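Local coordinates for periplasmic binding protein (Veillonella parvula, PDB 4LJS) that probably captures a ligand outside the cell membrane and hands it to an ABC importer, as other periplasmic binding proteins of its family do, at residues S181-P195 and I303-Y315. Numbering follows the deposited sequence.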
# COMPACT_ATOMS: atom_id res chain seq x y z
N SER A 181 14.89 9.11 -0.00
CA SER A 181 14.85 8.78 -1.42
C SER A 181 14.06 9.84 -2.20
O SER A 181 14.53 10.33 -3.24
CB SER A 181 14.23 7.40 -1.60
OG SER A 181 14.19 7.05 -2.97
N VAL A 182 12.87 10.17 -1.71
CA VAL A 182 12.05 11.22 -2.31
C VAL A 182 12.82 12.55 -2.36
O VAL A 182 12.87 13.21 -3.40
CB VAL A 182 10.73 11.43 -1.54
CG1 VAL A 182 10.03 12.70 -1.99
CG2 VAL A 182 9.79 10.20 -1.69
N ALA A 183 13.44 12.93 -1.24
CA ALA A 183 14.11 14.21 -1.13
C ALA A 183 15.35 14.27 -2.00
O ALA A 183 15.67 15.31 -2.56
CB ALA A 183 14.47 14.51 0.32
N TYR A 184 16.05 13.15 -2.10
CA TYR A 184 17.21 13.06 -2.97
C TYR A 184 16.81 13.33 -4.42
O TYR A 184 17.42 14.16 -5.09
CB TYR A 184 17.86 11.68 -2.85
CG TYR A 184 18.87 11.38 -3.92
CD1 TYR A 184 20.17 11.85 -3.83
CD2 TYR A 184 18.52 10.62 -5.04
CE1 TYR A 184 21.10 11.57 -4.81
CE2 TYR A 184 19.44 10.34 -6.02
CZ TYR A 184 20.72 10.81 -5.91
OH TYR A 184 21.63 10.53 -6.89
N THR A 185 15.78 12.62 -4.88
CA THR A 185 15.26 12.76 -6.23
C THR A 185 14.90 14.20 -6.58
O THR A 185 15.34 14.74 -7.60
CB THR A 185 14.02 11.84 -6.45
OG1 THR A 185 14.42 10.47 -6.36
CG2 THR A 185 13.41 12.07 -7.81
N VAL A 186 14.10 14.84 -5.72
CA VAL A 186 13.72 16.23 -5.95
C VAL A 186 14.94 17.16 -5.99
O VAL A 186 15.03 18.04 -6.85
CB VAL A 186 12.73 16.73 -4.89
CG1 VAL A 186 12.37 18.18 -5.14
CG2 VAL A 186 11.47 15.86 -4.89
N ALA A 187 15.89 16.96 -5.07
CA ALA A 187 17.06 17.84 -4.99
C ALA A 187 17.97 17.73 -6.21
O ALA A 187 18.50 18.73 -6.68
CB ALA A 187 17.84 17.60 -3.70
N GLN A 188 18.15 16.52 -6.73
CA GLN A 188 19.06 16.31 -7.86
C GLN A 188 18.51 16.82 -9.19
O GLN A 188 19.25 16.96 -10.15
CB GLN A 188 19.42 14.82 -7.98
CG GLN A 188 20.11 14.24 -6.77
CD GLN A 188 21.41 14.96 -6.42
OE1 GLN A 188 22.22 15.25 -7.30
NE2 GLN A 188 21.60 15.26 -5.14
N THR A 189 17.21 17.11 -9.23
CA THR A 189 16.54 17.47 -10.47
C THR A 189 15.84 18.84 -10.44
O THR A 189 15.10 19.17 -11.36
CB THR A 189 15.47 16.44 -10.82
OG1 THR A 189 14.50 16.41 -9.77
CG2 THR A 189 16.10 15.05 -10.98
N ALA A 190 16.08 19.62 -9.39
CA ALA A 190 15.36 20.88 -9.20
C ALA A 190 15.65 21.90 -10.30
O ALA A 190 14.85 22.78 -10.55
CB ALA A 190 15.66 21.46 -7.82
N HIS A 191 16.80 21.78 -10.95
CA HIS A 191 17.18 22.69 -12.02
C HIS A 191 16.55 22.33 -13.37
O HIS A 191 16.68 23.07 -14.34
CB HIS A 191 18.70 22.69 -12.19
CG HIS A 191 19.26 21.35 -12.56
ND1 HIS A 191 19.31 20.30 -11.67
CD2 HIS A 191 19.78 20.89 -13.72
CE1 HIS A 191 19.85 19.25 -12.27
NE2 HIS A 191 20.14 19.59 -13.51
N GLU A 192 15.87 21.18 -13.42
CA GLU A 192 15.28 20.69 -14.66
C GLU A 192 13.79 21.01 -14.72
O GLU A 192 13.16 21.30 -13.71
CB GLU A 192 15.49 19.18 -14.79
CG GLU A 192 16.96 18.75 -14.81
CD GLU A 192 17.15 17.24 -14.81
OE1 GLU A 192 16.22 16.51 -14.40
OE2 GLU A 192 18.23 16.77 -15.22
N LYS A 193 13.22 20.96 -15.93
CA LYS A 193 11.78 21.10 -16.11
C LYS A 193 11.06 19.88 -15.53
O LYS A 193 11.40 18.75 -15.88
CB LYS A 193 11.44 21.24 -17.59
CG LYS A 193 9.95 21.37 -17.88
CD LYS A 193 9.70 21.78 -19.33
CE LYS A 193 8.21 21.97 -19.60
NZ LYS A 193 7.94 22.47 -20.98
N PRO A 194 10.08 20.11 -14.64
CA PRO A 194 9.32 19.03 -14.02
C PRO A 194 8.61 18.20 -15.07
O PRO A 194 8.01 18.77 -15.98
CB PRO A 194 8.28 19.77 -13.16
CG PRO A 194 8.83 21.14 -12.98
CD PRO A 194 9.59 21.44 -14.23
N PRO A 195 8.69 16.86 -14.97
CA PRO A 195 8.03 15.99 -15.95
C PRO A 195 6.52 16.00 -15.76
O PRO A 195 6.04 16.16 -14.64
CB PRO A 195 8.60 14.61 -15.60
CG PRO A 195 8.90 14.69 -14.14
CD PRO A 195 9.38 16.10 -13.91
N ILE A 303 7.52 4.35 -4.84
CA ILE A 303 8.51 5.42 -4.85
C ILE A 303 9.59 5.14 -5.91
O ILE A 303 9.92 6.01 -6.71
CB ILE A 303 9.20 5.59 -3.48
CG1 ILE A 303 8.25 6.23 -2.48
CG2 ILE A 303 10.44 6.46 -3.61
CD1 ILE A 303 8.77 6.18 -1.05
N ASP A 304 10.11 3.92 -5.90
CA ASP A 304 11.14 3.52 -6.86
C ASP A 304 10.66 3.55 -8.31
O ASP A 304 11.36 4.07 -9.19
CB ASP A 304 11.69 2.13 -6.52
CG ASP A 304 12.60 2.15 -5.30
OD1 ASP A 304 12.98 3.26 -4.86
OD2 ASP A 304 12.94 1.07 -4.79
N ILE A 305 9.49 2.99 -8.57
CA ILE A 305 8.95 2.96 -9.92
C ILE A 305 8.65 4.37 -10.43
O ILE A 305 9.02 4.73 -11.55
CB ILE A 305 7.69 2.08 -10.02
CG1 ILE A 305 8.08 0.62 -9.76
CG2 ILE A 305 7.02 2.25 -11.38
CD1 ILE A 305 6.92 -0.34 -9.75
N VAL A 306 8.01 5.18 -9.60
CA VAL A 306 7.65 6.52 -10.01
C VAL A 306 8.87 7.44 -10.18
O VAL A 306 9.00 8.13 -11.19
CB VAL A 306 6.59 7.13 -9.08
CG1 VAL A 306 6.29 8.56 -9.50
CG2 VAL A 306 5.32 6.29 -9.12
N SER A 307 9.79 7.41 -9.22
CA SER A 307 10.99 8.25 -9.33
C SER A 307 11.84 7.82 -10.52
O SER A 307 12.36 8.67 -11.24
CB SER A 307 11.82 8.21 -8.04
OG SER A 307 12.45 6.94 -7.89
N HIS A 308 11.97 6.52 -10.74
CA HIS A 308 12.77 6.01 -11.85
C HIS A 308 12.11 6.32 -13.20
O HIS A 308 12.80 6.64 -14.16
CB HIS A 308 13.05 4.51 -11.70
CG HIS A 308 14.08 4.20 -10.66
ND1 HIS A 308 14.11 4.82 -9.43
CD2 HIS A 308 15.11 3.32 -10.66
CE1 HIS A 308 15.12 4.34 -8.72
NE2 HIS A 308 15.74 3.43 -9.45
N GLY A 309 10.78 6.25 -13.26
CA GLY A 309 10.05 6.61 -14.46
C GLY A 309 10.00 8.11 -14.73
O GLY A 309 10.01 8.56 -15.88
N LEU A 310 9.93 8.91 -13.66
CA LEU A 310 9.86 10.36 -13.82
C LEU A 310 11.21 10.91 -14.25
O LEU A 310 11.28 11.80 -15.10
CB LEU A 310 9.44 11.04 -12.51
CG LEU A 310 7.98 10.90 -12.09
CD1 LEU A 310 7.79 11.49 -10.69
CD2 LEU A 310 7.06 11.58 -13.10
N TYR A 311 12.29 10.36 -13.69
CA TYR A 311 13.62 10.90 -13.93
C TYR A 311 14.65 9.89 -14.47
O TYR A 311 15.60 9.56 -13.77
CB TYR A 311 14.12 11.55 -12.64
CG TYR A 311 13.18 12.61 -12.11
CD1 TYR A 311 13.11 13.87 -12.69
CD2 TYR A 311 12.33 12.34 -11.04
CE1 TYR A 311 12.25 14.83 -12.22
CE2 TYR A 311 11.45 13.31 -10.55
CZ TYR A 311 11.42 14.56 -11.15
OH TYR A 311 10.56 15.53 -10.68
N PRO A 312 14.46 9.43 -15.72
CA PRO A 312 15.30 8.39 -16.34
C PRO A 312 16.78 8.77 -16.40
O PRO A 312 17.64 7.89 -16.41
CB PRO A 312 14.75 8.29 -17.77
CG PRO A 312 13.39 8.88 -17.70
CD PRO A 312 13.46 9.95 -16.66
N ASN A 313 17.08 10.06 -16.45
CA ASN A 313 18.47 10.49 -16.48
C ASN A 313 19.16 10.36 -15.14
O ASN A 313 20.37 10.12 -15.08
CB ASN A 313 18.59 11.92 -17.01
CG ASN A 313 18.33 12.02 -18.49
OD1 ASN A 313 18.66 11.10 -19.25
ND2 ASN A 313 17.72 13.12 -18.92
N LEU A 314 18.41 10.53 -14.06
CA LEU A 314 18.95 10.35 -12.72
C LEU A 314 19.09 8.87 -12.40
O LEU A 314 20.01 8.46 -11.69
CB LEU A 314 18.05 11.03 -11.69
CG LEU A 314 18.56 11.00 -10.24
CD1 LEU A 314 19.92 11.66 -10.16
CD2 LEU A 314 17.57 11.68 -9.32
N TYR A 315 18.17 8.06 -12.93
CA TYR A 315 18.19 6.62 -12.68
C TYR A 315 18.35 5.82 -13.98
O TYR A 315 17.39 5.20 -14.45
CB TYR A 315 16.91 6.21 -11.95
CG TYR A 315 16.74 6.92 -10.63
CD1 TYR A 315 17.49 6.54 -9.53
CD2 TYR A 315 15.84 7.97 -10.49
CE1 TYR A 315 17.36 7.18 -8.31
CE2 TYR A 315 15.69 8.63 -9.27
CZ TYR A 315 16.46 8.22 -8.19
OH TYR A 315 16.33 8.84 -6.97
O HOH W 1 16.54 7.21 -4.63
O HOH W 2 12.25 17.99 -10.13
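Y311, P195 and L314 carry this contact in the C-terminal lobe of a periplasmic binding protein whose long helix, 168-188, spans the two lobes, as in class III relatives. Here its last turns run nearly parallel to helix 303-310, at 7° and 11.0 Å between axes. Y311, the first residue beyond its helix, pushes its ring between the end of helix 181-188 and the loop at P195. T189 OG1 sits over one ring face, 3.6 Å above the plane and displaced toward the rim, while T185 CG2 approaches obliquely, 3.4 Å from Y311 CD2. P195 comes in at the phenol end, CD 3.6 Å from Y311 CE1, and its CG also rests on L310 CD2. The buried Y311 OH is bonded to L223 O and accepts a hydrogen bond from a water that also donates one to T189 OG1. T189 OG1 in turn donates to T185 O, one turn back. L314 has CG anti to its backbone N (chi1 -176°), which sends both methyls to the helix: CD1 and CD2 touch Q188 CB, and CD2 reaches T185 CA. Beyond it, Y315 is sandwiched between L314 CG and the H308 ring. A second water joins Y315 OH to S181 OG, and this phenol, from just beyond helix 303-310, also bonds directly to the other helix: Y315 OH lies 2.6 Å from T185 OG1, which sits at the tyrosine ring's edge.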